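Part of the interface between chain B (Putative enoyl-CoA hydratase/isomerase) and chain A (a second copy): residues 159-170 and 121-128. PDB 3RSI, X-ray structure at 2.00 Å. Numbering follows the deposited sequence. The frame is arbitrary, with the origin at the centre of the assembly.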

# COMPACT_ATOMS: atom_id res chain seq x y z
N PRO B 159 1.50 2.90 4.13
CA PRO B 159 0.09 3.04 4.47
C PRO B 159 -0.38 4.49 4.58
O PRO B 159 0.27 5.32 5.22
CB PRO B 159 -0.03 2.29 5.79
CG PRO B 159 1.00 1.20 5.65
CD PRO B 159 2.15 1.86 4.95
N TYR B 160 -1.50 4.74 3.90
CA TYR B 160 -2.14 6.04 3.81
C TYR B 160 -2.10 6.84 5.09
O TYR B 160 -1.72 7.99 5.08
CB TYR B 160 -3.59 5.80 3.43
CG TYR B 160 -4.43 7.02 3.18
CD1 TYR B 160 -4.51 7.59 1.91
CD2 TYR B 160 -5.22 7.56 4.19
CE1 TYR B 160 -5.33 8.69 1.66
CE2 TYR B 160 -6.05 8.64 3.95
CZ TYR B 160 -6.10 9.20 2.68
OH TYR B 160 -6.91 10.29 2.43
N THR B 161 -2.52 6.24 6.21
CA THR B 161 -2.61 7.03 7.45
C THR B 161 -1.25 7.54 7.93
O THR B 161 -1.18 8.65 8.46
CB THR B 161 -3.38 6.32 8.59
OG1 THR B 161 -3.67 7.27 9.63
CG2 THR B 161 -2.62 5.11 9.16
N LYS B 162 -0.18 6.77 7.71
CA LYS B 162 1.15 7.23 8.11
C LYS B 162 1.75 8.23 7.10
O LYS B 162 2.47 9.15 7.49
CB LYS B 162 2.11 6.06 8.40
CG LYS B 162 3.15 6.42 9.52
CD LYS B 162 2.47 6.48 10.89
CE LYS B 162 3.34 6.99 12.02
NZ LYS B 162 2.55 7.16 13.28
N ALA B 163 1.47 8.07 5.82
CA ALA B 163 1.81 9.11 4.84
C ALA B 163 1.15 10.45 5.20
O ALA B 163 1.80 11.50 5.24
CB ALA B 163 1.39 8.67 3.43
N MET B 164 -0.15 10.40 5.48
CA MET B 164 -0.90 11.60 5.86
C MET B 164 -0.32 12.22 7.12
O MET B 164 -0.14 13.43 7.18
CB MET B 164 -2.35 11.26 6.14
CG MET B 164 -3.21 11.31 4.96
SD MET B 164 -3.42 12.98 4.35
CE MET B 164 -4.80 12.58 3.24
N GLU B 165 -0.07 11.39 8.13
CA GLU B 165 0.46 11.86 9.39
C GLU B 165 1.80 12.56 9.21
O GLU B 165 2.01 13.65 9.74
CB GLU B 165 0.59 10.72 10.40
CG GLU B 165 1.12 11.19 11.74
CD GLU B 165 1.07 10.16 12.82
OE1 GLU B 165 0.68 9.00 12.54
OE2 GLU B 165 1.46 10.51 13.95
N MET B 166 2.71 11.94 8.47
CA MET B 166 4.04 12.53 8.23
C MET B 166 3.95 13.93 7.62
O MET B 166 4.63 14.88 8.07
CB MET B 166 4.88 11.62 7.31
CG MET B 166 5.43 10.39 7.98
SD MET B 166 6.41 9.36 6.85
CE MET B 166 7.91 10.36 6.74
N ILE B 167 3.09 14.07 6.62
CA ILE B 167 3.00 15.31 5.85
C ILE B 167 2.24 16.40 6.60
O ILE B 167 2.67 17.54 6.61
CB ILE B 167 2.37 15.06 4.46
CG1 ILE B 167 3.33 14.18 3.64
CG2 ILE B 167 2.09 16.38 3.73
CD1 ILE B 167 2.79 13.74 2.29
N LEU B 168 1.13 16.03 7.23
CA LEU B 168 0.31 17.01 7.94
C LEU B 168 0.89 17.41 9.31
O LEU B 168 0.69 18.54 9.72
CB LEU B 168 -1.13 16.53 8.06
CG LEU B 168 -1.84 16.16 6.76
CD1 LEU B 168 -3.27 15.74 7.07
CD2 LEU B 168 -1.79 17.30 5.69
N THR B 169 1.59 16.51 10.02
CA THR B 169 2.22 16.89 11.30
C THR B 169 3.64 17.40 11.10
O THR B 169 4.12 18.27 11.84
CB THR B 169 2.25 15.72 12.33
OG1 THR B 169 3.18 14.72 11.91
CG2 THR B 169 0.87 15.10 12.54
N GLY B 170 4.33 16.86 10.10
CA GLY B 170 5.72 17.20 9.83
C GLY B 170 6.70 16.47 10.72
O GLY B 170 7.91 16.77 10.71
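Chain A (121-128) LQQTDIRV

A helix that packs against a neighbouring subunit usually offers one stripe of side chains, and the rotamers along that stripe place the groups that meet the partner. The contact between two copies of this protein is a compact example. In chain B, Pro B159 takes the N-cap position and residues 160-169 form a helix, which Gly B170 leaves with positive phi, a conformation that favours glycine. Chain A approaches first as a type I turn from Leu A121 to Thr A124, passes through Asp A125, and then extends into a strand at 126-128. Strand and helix cross at -110°, their axes 7.7 Å apart at closest approach, so the strand runs across the helix rather than along it. The nearest CA atoms across the contact are those of Thr B161 and Ile A126, 5.5 Å apart, and the two stretches together bury 461 Å².

The polar centre is Thr B161. Its CB points toward chain A, and with chi1 in t its OG1 donates a hydrogen bond to Asp A125 O at 2.9 Å. The same carbonyl lies 3.5 Å from Thr B161 CA, in a CA-H...O contact, and 3.4 Å from Met B164 CB, so one turn of the helix supplies all three of these contacts to a single backbone oxygen. Thr B161 OG1 also accepts from water 2 at 2.8 Å. That water donates to Glu B165 OE1 at 2.9 Å and accepts from Arg A127 N at 3.0 Å, tying the beginning of the strand to the helix.

Glu B165 is extended, t at both chi1 and chi2, which extends the carboxylate away from its own CA, so that OE1 meets Lys B162 NZ in a 2.7 Å salt bridge as well as the water. The aliphatic base of the glutamate is left to Ile A126, whose CG1 lies 3.8 Å from Glu B165 CB. Ile A126, m then t, sends CD1 onward to within 3.8 Å of Thr B169 CG2. In Thr B169, chi1 in p lets OG1 donate back to Glu B165 O at 2.7 Å.

Asp A125, with chi1 in m, also meets Leu B168 and Met B164: its CB is 4.1 Å from Leu B168 CD1, and its OD1 is 3.5 Å from Met B164 CE. Water 1 donates to that same OD1 at 2.6 Å and is hydrogen-bonded to Tyr B160 OH, also at 2.6 Å. The CB of Tyr B160 points toward chain A, and with chi1 in t its ring lies beside the end of the turn, where Thr A124 O is at the ring edge, 4.1 Å from CE2.

Arg A127 shows how a long side chain can be held by its own chain while packing on another. Nearly extended after an m chi1, it runs alongside its own turn, with NH2 donating to Thr A124 O at 2.9 Å. Thr B161 CB lies over one face of the guanidinium, and Tyr B160 CD2 is 3.6 Å from Arg A127 NH2.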

# COMPACT_ATOMS: atom_id res chain seq x y z
N LEU A 121 -13.67 5.58 9.16
CA LEU A 121 -12.26 5.59 9.54
C LEU A 121 -11.32 5.80 8.36
O LEU A 121 -10.28 6.46 8.49
CB LEU A 121 -11.87 4.30 10.26
CG LEU A 121 -10.49 4.23 10.91
CD1 LEU A 121 -10.34 5.23 12.09
CD2 LEU A 121 -10.25 2.81 11.38
N GLN A 122 -11.67 5.23 7.21
CA GLN A 122 -10.81 5.35 6.02
C GLN A 122 -10.75 6.76 5.46
O GLN A 122 -9.88 7.06 4.65
CB GLN A 122 -11.26 4.35 4.95
CG GLN A 122 -11.00 2.90 5.40
CD GLN A 122 -11.84 1.91 4.64
OE1 GLN A 122 -11.62 1.68 3.46
NE2 GLN A 122 -12.83 1.32 5.32
N GLN A 123 -11.64 7.64 5.91
CA GLN A 123 -11.57 9.04 5.50
C GLN A 123 -10.94 9.94 6.56
O GLN A 123 -10.79 11.15 6.35
CB GLN A 123 -12.94 9.54 5.06
CG GLN A 123 -13.31 9.10 3.67
CD GLN A 123 -12.73 10.02 2.61
OE1 GLN A 123 -11.56 9.91 2.24
NE2 GLN A 123 -13.56 10.93 2.11
N THR A 124 -10.60 9.37 7.71
CA THR A 124 -9.80 10.09 8.69
C THR A 124 -8.34 10.06 8.22
O THR A 124 -7.92 9.12 7.52
CB THR A 124 -9.94 9.52 10.12
OG1 THR A 124 -9.28 8.25 10.21
CG2 THR A 124 -11.41 9.40 10.49
N ASP A 125 -7.58 11.06 8.61
CA ASP A 125 -6.20 11.22 8.17
C ASP A 125 -5.19 10.54 9.08
O ASP A 125 -4.27 9.87 8.59
CB ASP A 125 -5.86 12.70 8.08
CG ASP A 125 -6.80 13.43 7.15
OD1 ASP A 125 -6.84 13.03 5.99
OD2 ASP A 125 -7.47 14.42 7.58
N ILE A 126 -5.36 10.75 10.38
CA ILE A 126 -4.40 10.34 11.41
C ILE A 126 -5.21 9.54 12.43
O ILE A 126 -6.33 9.93 12.77
CB ILE A 126 -3.69 11.57 12.05
CG1 ILE A 126 -2.82 12.27 11.00
CG2 ILE A 126 -2.82 11.16 13.29
CD1 ILE A 126 -2.45 13.71 11.34
N ARG A 127 -4.65 8.40 12.86
CA ARG A 127 -5.45 7.37 13.55
C ARG A 127 -4.73 6.79 14.76
O ARG A 127 -3.68 6.15 14.63
CB ARG A 127 -5.82 6.26 12.57
CG ARG A 127 -6.66 6.76 11.37
CD ARG A 127 -6.70 5.75 10.24
NE ARG A 127 -7.12 6.36 8.98
CZ ARG A 127 -7.13 5.74 7.81
NH1 ARG A 127 -6.70 4.48 7.71
NH2 ARG A 127 -7.53 6.37 6.71
N VAL A 128 -5.31 7.03 15.94
CA VAL A 128 -4.79 6.55 17.21
C VAL A 128 -5.71 5.47 17.76
O VAL A 128 -6.89 5.71 17.98
CB VAL A 128 -4.71 7.71 18.23
CG1 VAL A 128 -4.06 7.25 19.58
CG2 VAL A 128 -4.01 8.93 17.61
O HOH W 1 -8.10 11.25 4.49
O HOH W 2 -1.89 7.86 11.69